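Local coordinates for hypothetical protein (Pyrococcus furiosus, PDB 2FZF) that is of unknown function but belongs to the rubrerythrin family of the ferritin clan, whose members are typically four-helix-bundle proteins that bind iron, at residues F19-K30 / F77-H88. Numbering follows the deposited sequence.
Sequences FSLEELLGMAIK and FPGKEVVFPKEH
Gly26 leaves a notch in the first turns of helix 21-44, and the extended chain at Val83 and Phe84 settles into it, the Gly26 and Phe84 CA atoms 4.9 Å apart. With no side chain in the way, Val83 O rests near Gly26 CA and Val82 CG1 comes up beside it. On the next turn Ile29 meets Val82 tip to tip, CD1 to CG1 at 3.7 Å. The Phe84 ring lies across Ile29, whose CB sits at the ring edge 3.8 Å from CE2, while the extended Lys30 chain runs past the same ring and brings NZ near Pro85 O. Pro85 is the next bump: it wedges between the carbonyl oxygen of Glu23 and the side chain of Met27, its CG 3.4 Å from Met27 CG. Beyond it the Met27 chain bends at its last torsion (chi3 43°), laying CE against the backbone of His88. The helix belongs to a bundle of the ferritin type, and the loop that leaves helix 63-76 toward helix 103-129 is strapped over the N-terminal turns of helix 21-44; Leu25 and Met27 also pack on helix 103-129. A capping box starts the helix, Glu23 N giving to Ser20 OG and Ser20 N to Glu23 OE2 (3.1 Å). At one end of the strap, Phe19 CZ touches Glu87 CB (3.7 Å). At the other, the Phe77 ring fits among three side chains: Leu21 CD1 and Leu25 CD1 at its edge, and Glu22 CB over one face, a CH-pi contact 4.0 Å from the centroid. Tyr73 meets this ring from helix 63-76.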
ATOM      1  N   PHE A  19       2.751  25.545 -14.470  1.00 53.48           N
ATOM      2  CA  PHE A  19       4.161  25.474 -14.063  1.00 51.20           C
ATOM      3  C   PHE A  19       5.022  24.630 -14.988  1.00 51.41           C
ATOM      4  O   PHE A  19       4.519  23.795 -15.737  1.00 49.49           O
ATOM      5  CB  PHE A  19       4.295  24.912 -12.641  1.00 48.10           C
ATOM      6  CG  PHE A  19       3.426  25.602 -11.630  1.00 45.85           C
ATOM      7  CD1 PHE A  19       2.069  25.320 -11.558  1.00 45.56           C
ATOM      8  CD2 PHE A  19       3.960  26.558 -10.772  1.00 46.47           C
ATOM      9  CE1 PHE A  19       1.252  25.983 -10.648  1.00 46.87           C
ATOM     10  CE2 PHE A  19       3.156  27.231  -9.855  1.00 46.17           C
ATOM     11  CZ  PHE A  19       1.802  26.945  -9.791  1.00 47.17           C
ATOM     12  N   SER A  20       6.331  24.863 -14.917  1.00 53.28           N
ATOM     13  CA  SER A  20       7.312  24.147 -15.728  1.00 55.03           C
ATOM     14  C   SER A  20       7.673  22.798 -15.123  1.00 56.27           C
ATOM     15  O   SER A  20       7.231  22.453 -14.030  1.00 57.25           O
ATOM     16  CB  SER A  20       8.581  24.979 -15.867  1.00 55.55           C
ATOM     17  OG  SER A  20       9.033  25.402 -14.598  1.00 56.37           O
ATOM     18  N   LEU A  21       8.492  22.035 -15.832  1.00 57.27           N
ATOM     19  CA  LEU A  21       8.875  20.732 -15.331  1.00 57.99           C
ATOM     20  C   LEU A  21       9.756  20.876 -14.095  1.00 58.77           C
ATOM     21  O   LEU A  21       9.611  20.119 -13.129  1.00 58.77           O
ATOM     22  CB  LEU A  21       9.583  19.932 -16.426  1.00 57.78           C
ATOM     23  CG  LEU A  21       9.928  18.466 -16.105  1.00 59.27           C
ATOM     24  CD1 LEU A  21      11.263  18.415 -15.394  1.00 59.01           C
ATOM     25  CD2 LEU A  21       8.827  17.812 -15.262  1.00 56.96           C
ATOM     26  N   GLU A  22      10.648  21.864 -14.114  1.00 57.99           N
ATOM     27  CA  GLU A  22      11.540  22.100 -12.984  1.00 57.68           C
ATOM     28  C   GLU A  22      10.772  22.646 -11.777  1.00 55.98           C
ATOM     29  O   GLU A  22      11.043  22.276 -10.633  1.00 57.49           O
ATOM     30  CB  GLU A  22      12.662  23.063 -13.393  1.00 58.76           C
ATOM     31  CG  GLU A  22      12.228  24.108 -14.407  1.00 63.30           C
ATOM     32  CD  GLU A  22      12.899  23.948 -15.762  1.00 65.42           C
ATOM     33  OE1 GLU A  22      14.123  24.209 -15.858  1.00 67.58           O
ATOM     34  OE2 GLU A  22      12.209  23.557 -16.732  1.00 65.27           O
ATOM     35  N   GLU A  23       9.807  23.519 -12.041  1.00 53.27           N
ATOM     36  CA  GLU A  23       8.997  24.104 -10.980  1.00 49.85           C
ATOM     37  C   GLU A  23       8.203  23.002 -10.316  1.00 48.16           C
ATOM     38  O   GLU A  23       8.088  22.941  -9.088  1.00 48.43           O
ATOM     39  CB  GLU A  23       8.045  25.149 -11.554  1.00 49.85           C
ATOM     40  CG  GLU A  23       8.656  26.532 -11.657  1.00 48.76           C
ATOM     41  CD  GLU A  23       7.675  27.572 -12.167  1.00 48.27           C
ATOM     42  OE1 GLU A  23       7.871  28.764 -11.850  1.00 47.60           O
ATOM     43  OE2 GLU A  23       6.720  27.197 -12.884  1.00 45.66           O
ATOM     44  N   LEU A  24       7.649  22.132 -11.147  1.00 45.59           N
ATOM     45  CA  LEU A  24       6.882  21.017 -10.646  1.00 43.59           C
ATOM     46  C   LEU A  24       7.818  20.124  -9.836  1.00 42.64           C
ATOM     47  O   LEU A  24       7.544  19.831  -8.673  1.00 43.06           O
ATOM     48  CB  LEU A  24       6.234  20.247 -11.806  1.00 41.04           C
ATOM     49  CG  LEU A  24       5.102  20.995 -12.535  1.00 38.38           C
ATOM     50  CD1 LEU A  24       4.530  20.122 -13.640  1.00 35.68           C
ATOM     51  CD2 LEU A  24       4.010  21.376 -11.545  1.00 33.79           C
ATOM     52  N   LEU A  25       8.934  19.707 -10.424  1.00 41.08           N
ATOM     53  CA  LEU A  25       9.852  18.870  -9.668  1.00 40.45           C
ATOM     54  C   LEU A  25      10.203  19.529  -8.336  1.00 40.97           C
ATOM     55  O   LEU A  25      10.350  18.840  -7.331  1.00 44.02           O
ATOM     56  CB  LEU A  25      11.125  18.580 -10.462  1.00 39.81           C
ATOM     57  CG  LEU A  25      10.974  17.578 -11.611  1.00 36.23           C
ATOM     58  CD1 LEU A  25      12.249  17.574 -12.391  1.00 37.39           C
ATOM     59  CD2 LEU A  25      10.661  16.195 -11.106  1.00 34.52           C
ATOM     60  N   GLY A  26      10.323  20.853  -8.312  1.00 39.09           N
ATOM     61  CA  GLY A  26      10.622  21.515  -7.055  1.00 39.23           C
ATOM     62  C   GLY A  26       9.476  21.309  -6.066  1.00 39.78           C
ATOM     63  O   GLY A  26       9.684  21.095  -4.871  1.00 38.60           O
ATOM     64  N   MET A  27       8.254  21.387  -6.584  1.00 41.13           N
ATOM     65  CA  MET A  27       7.045  21.193  -5.797  1.00 39.24           C
ATOM     66  C   MET A  27       7.061  19.799  -5.196  1.00 36.21           C
ATOM     67  O   MET A  27       6.802  19.628  -4.002  1.00 34.41           O
ATOM     68  CB  MET A  27       5.805  21.354  -6.684  1.00 42.03           C
ATOM     69  CG  MET A  27       5.457  22.801  -7.009  1.00 47.87           C
ATOM     70  SD  MET A  27       3.855  23.043  -7.868  1.00 53.07           S
ATOM     71  CE  MET A  27       2.822  21.930  -6.930  1.00 52.29           C
ATOM     72  N   ALA A  28       7.367  18.814  -6.043  1.00 34.33           N
ATOM     73  CA  ALA A  28       7.441  17.402  -5.645  1.00 34.49           C
ATOM     74  C   ALA A  28       8.394  17.228  -4.473  1.00 33.86           C
ATOM     75  O   ALA A  28       8.031  16.668  -3.446  1.00 32.56           O
ATOM     76  CB  ALA A  28       7.908  16.562  -6.814  1.00 32.40           C
ATOM     77  N   ILE A  29       9.614  17.722  -4.645  1.00 34.16           N
ATOM     78  CA  ILE A  29      10.614  17.648  -3.600  1.00 35.15           C
ATOM     79  C   ILE A  29      10.054  18.273  -2.324  1.00 37.09           C
ATOM     80  O   ILE A  29      10.129  17.682  -1.244  1.00 39.57           O
ATOM     81  CB  ILE A  29      11.891  18.413  -3.988  1.00 33.18           C
ATOM     82  CG1 ILE A  29      12.494  17.822  -5.270  1.00 32.10           C
ATOM     83  CG2 ILE A  29      12.884  18.360  -2.846  1.00 31.01           C
ATOM     84  CD1 ILE A  29      13.726  18.552  -5.769  1.00 29.57           C
ATOM     85  N   LYS A  30       9.483  19.466  -2.462  1.00 35.84           N
ATOM     86  CA  LYS A  30       8.924  20.186  -1.336  1.00 36.11           C
ATOM     87  C   LYS A  30       7.864  19.359  -0.650  1.00 37.01           C
ATOM     88  O   LYS A  30       7.806  19.296   0.576  1.00 36.58           O
ATOM     89  CB  LYS A  30       8.320  21.516  -1.809  1.00 38.18           C
ATOM     90  CG  LYS A  30       8.046  22.541  -0.715  1.00 42.37           C
ATOM     91  CD  LYS A  30       7.803  23.939  -1.308  1.00 48.54           C
ATOM     92  CE  LYS A  30       7.707  25.036  -0.211  1.00 52.86           C
ATOM     93  NZ  LYS A  30       7.710  26.441  -0.766  1.00 53.41           N
ATOM     94  N   PHE A  77      18.512  18.753 -15.130  1.00 44.53           N
ATOM     95  CA  PHE A  77      18.940  20.145 -14.968  1.00 43.41           C
ATOM     96  C   PHE A  77      20.314  20.235 -14.308  1.00 43.81           C
ATOM     97  O   PHE A  77      20.478  20.890 -13.277  1.00 42.42           O
ATOM     98  CB  PHE A  77      17.912  20.912 -14.139  1.00 40.97           C
ATOM     99  CG  PHE A  77      16.513  20.778 -14.660  1.00 40.57           C
ATOM    100  CD1 PHE A  77      16.128  21.432 -15.832  1.00 40.02           C
ATOM    101  CD2 PHE A  77      15.593  19.956 -14.015  1.00 40.26           C
ATOM    102  CE1 PHE A  77      14.855  21.269 -16.363  1.00 38.37           C
ATOM    103  CE2 PHE A  77      14.316  19.784 -14.535  1.00 41.32           C
ATOM    104  CZ  PHE A  77      13.944  20.447 -15.718  1.00 40.80           C
ATOM    105  N   PRO A  78      21.333  19.612 -14.928  1.00 45.32           N
ATOM    106  CA  PRO A  78      22.693  19.625 -14.376  1.00 46.29           C
ATOM    107  C   PRO A  78      23.268  20.998 -14.098  1.00 46.81           C
ATOM    108  O   PRO A  78      23.294  21.854 -14.973  1.00 47.21           O
ATOM    109  CB  PRO A  78      23.495  18.848 -15.418  1.00 44.96           C
ATOM    110  CG  PRO A  78      22.786  19.148 -16.681  1.00 42.84           C
ATOM    111  CD  PRO A  78      21.334  19.049 -16.292  1.00 44.19           C
ATOM    112  N   GLY A  79      23.711  21.201 -12.861  1.00 49.31           N
ATOM    113  CA  GLY A  79      24.299  22.470 -12.476  1.00 50.41           C
ATOM    114  C   GLY A  79      23.335  23.468 -11.868  1.00 52.06           C
ATOM    115  O   GLY A  79      23.752  24.306 -11.070  1.00 53.97           O
ATOM    116  N   LYS A  80      22.057  23.386 -12.233  1.00 53.22           N
ATOM    117  CA  LYS A  80      21.044  24.314 -11.722  1.00 54.53           C
ATOM    118  C   LYS A  80      20.441  23.895 -10.389  1.00 54.24           C
ATOM    119  O   LYS A  80      19.974  22.768 -10.232  1.00 54.63           O
ATOM    120  CB  LYS A  80      19.921  24.506 -12.757  1.00 55.66           C
ATOM    121  CG  LYS A  80      19.898  25.896 -13.377  1.00 56.96           C
ATOM    122  CD  LYS A  80      19.626  26.960 -12.296  1.00 60.90           C
ATOM    123  CE  LYS A  80      20.434  28.261 -12.503  1.00 61.39           C
ATOM    124  NZ  LYS A  80      21.910  28.114 -12.245  1.00 59.46           N
ATOM    125  N   GLU A  81      20.448  24.816  -9.432  1.00 54.36           N
ATOM    126  CA  GLU A  81      19.905  24.540  -8.109  1.00 53.88           C
ATOM    127  C   GLU A  81      18.400  24.432  -8.144  1.00 54.70           C
ATOM    128  O   GLU A  81      17.737  25.076  -8.958  1.00 55.14           O
ATOM    129  CB  GLU A  81      20.312  25.635  -7.126  1.00 52.26           C
ATOM    130  CG  GLU A  81      21.792  25.637  -6.832  1.00 53.49           C
ATOM    131  CD  GLU A  81      22.258  24.342  -6.184  1.00 54.36           C
ATOM    132  OE1 GLU A  81      22.004  24.151  -4.969  1.00 54.54           O
ATOM    133  OE2 GLU A  81      22.856  23.510  -6.898  1.00 53.92           O
ATOM    134  N   VAL A  82      17.862  23.620  -7.243  1.00 56.09           N
ATOM    135  CA  VAL A  82      16.425  23.422  -7.172  1.00 56.91           C
ATOM    136  C   VAL A  82      15.723  24.717  -6.800  1.00 58.05           C
ATOM    137  O   VAL A  82      16.194  25.481  -5.957  1.00 56.12           O
ATOM    138  CB  VAL A  82      16.059  22.340  -6.128  1.00 56.19           C
ATOM    139  CG1 VAL A  82      14.547  22.135  -6.098  1.00 54.92           C
ATOM    140  CG2 VAL A  82      16.773  21.039  -6.456  1.00 55.83           C
ATOM    141  N   VAL A  83      14.591  24.962  -7.443  1.00 60.31           N
ATOM    142  CA  VAL A  83      13.803  26.153  -7.165  1.00 62.94           C
ATOM    143  C   VAL A  83      12.402  25.754  -6.681  1.00 62.66           C
ATOM    144  O   VAL A  83      11.711  24.970  -7.327  1.00 63.54           O
ATOM    145  CB  VAL A  83      13.681  27.048  -8.427  1.00 64.67           C
ATOM    146  CG1 VAL A  83      13.279  26.205  -9.648  1.00 63.20           C
ATOM    147  CG2 VAL A  83      12.659  28.154  -8.172  1.00 65.31           C
ATOM    148  N   PHE A  84      11.988  26.290  -5.540  1.00 61.98           N
ATOM    149  CA  PHE A  84      10.673  25.972  -5.008  1.00 61.53           C
ATOM    150  C   PHE A  84       9.667  27.101  -5.214  1.00 62.15           C
ATOM    151  O   PHE A  84       9.823  28.202  -4.664  1.00 63.03           O
ATOM    152  CB  PHE A  84      10.759  25.644  -3.510  1.00 60.55           C
ATOM    153  CG  PHE A  84      11.696  24.515  -3.193  1.00 60.33           C
ATOM    154  CD1 PHE A  84      12.984  24.773  -2.740  1.00 59.51           C
ATOM    155  CD2 PHE A  84      11.312  23.191  -3.415  1.00 58.70           C
ATOM    156  CE1 PHE A  84      13.871  23.735  -2.512  1.00 59.80           C
ATOM    157  CE2 PHE A  84      12.193  22.146  -3.190  1.00 57.39           C
ATOM    158  CZ  PHE A  84      13.477  22.415  -2.741  1.00 59.06           C
ATOM    159  N   PRO A  85       8.625  26.852  -6.022  1.00 61.20           N
ATOM    160  CA  PRO A  85       7.612  27.881  -6.258  1.00 61.42           C
ATOM    161  C   PRO A  85       6.766  28.101  -4.995  1.00 62.33           C
ATOM    162  O   PRO A  85       6.637  27.198  -4.169  1.00 63.74           O
ATOM    163  CB  PRO A  85       6.809  27.306  -7.429  1.00 60.73           C
ATOM    164  CG  PRO A  85       6.959  25.833  -7.262  1.00 59.64           C
ATOM    165  CD  PRO A  85       8.404  25.680  -6.886  1.00 60.21           C
ATOM    166  N   LYS A  86       6.201  29.296  -4.841  1.00 62.28           N
ATOM    167  CA  LYS A  86       5.377  29.595  -3.673  1.00 61.93           C
ATOM    168  C   LYS A  86       4.114  28.741  -3.681  1.00 60.78           C
ATOM    169  O   LYS A  86       3.678  28.246  -2.647  1.00 61.28           O
ATOM    170  CB  LYS A  86       4.985  31.082  -3.654  1.00 64.19           C
ATOM    171  CG  LYS A  86       6.145  32.061  -3.444  1.00 66.47           C
ATOM    172  CD  LYS A  86       6.418  32.920  -4.680  1.00 67.66           C
ATOM    173  CE  LYS A  86       5.273  33.894  -4.963  1.00 67.78           C
ATOM    174  NZ  LYS A  86       5.503  34.745  -6.178  1.00 67.17           N
ATOM    175  N   GLU A  87       3.529  28.566  -4.857  1.00 59.76           N
ATOM    176  CA  GLU A  87       2.313  27.789  -4.960  1.00 59.64           C
ATOM    177  C   GLU A  87       2.597  26.293  -4.801  1.00 58.72           C
ATOM    178  O   GLU A  87       3.747  25.841  -4.856  1.00 58.77           O
ATOM    179  CB  GLU A  87       1.612  28.072  -6.300  1.00 61.05           C
ATOM    180  CG  GLU A  87       1.241  29.564  -6.575  1.00 63.83           C
ATOM    181  CD  GLU A  87       0.201  30.171  -5.606  1.00 65.93           C
ATOM    182  OE1 GLU A  87      -0.836  29.524  -5.310  1.00 65.19           O
ATOM    183  OE2 GLU A  87       0.416  31.323  -5.158  1.00 66.36           O
ATOM    184  N   HIS A  88       1.540  25.525  -4.575  1.00 57.21           N
ATOM    185  CA  HIS A  88       1.690  24.093  -4.416  1.00 54.91           C
ATOM    186  C   HIS A  88       0.376  23.361  -4.669  1.00 54.50           C
ATOM    187  O   HIS A  88      -0.702  23.834  -4.298  1.00 54.88           O
ATOM    188  CB  HIS A  88       2.237  23.777  -3.019  1.00 52.80           C
ATOM    189  CG  HIS A  88       1.260  24.002  -1.903  1.00 52.80           C
ATOM    190  ND1 HIS A  88       0.116  23.249  -1.750  1.00 51.56           N
ATOM    191  CD2 HIS A  88       1.298  24.849  -0.847  1.00 52.43           C
ATOM    192  CE1 HIS A  88      -0.507  23.619  -0.647  1.00 49.86           C
ATOM    193  NE2 HIS A  88       0.188  24.587  -0.079  1.00 51.42           N
TER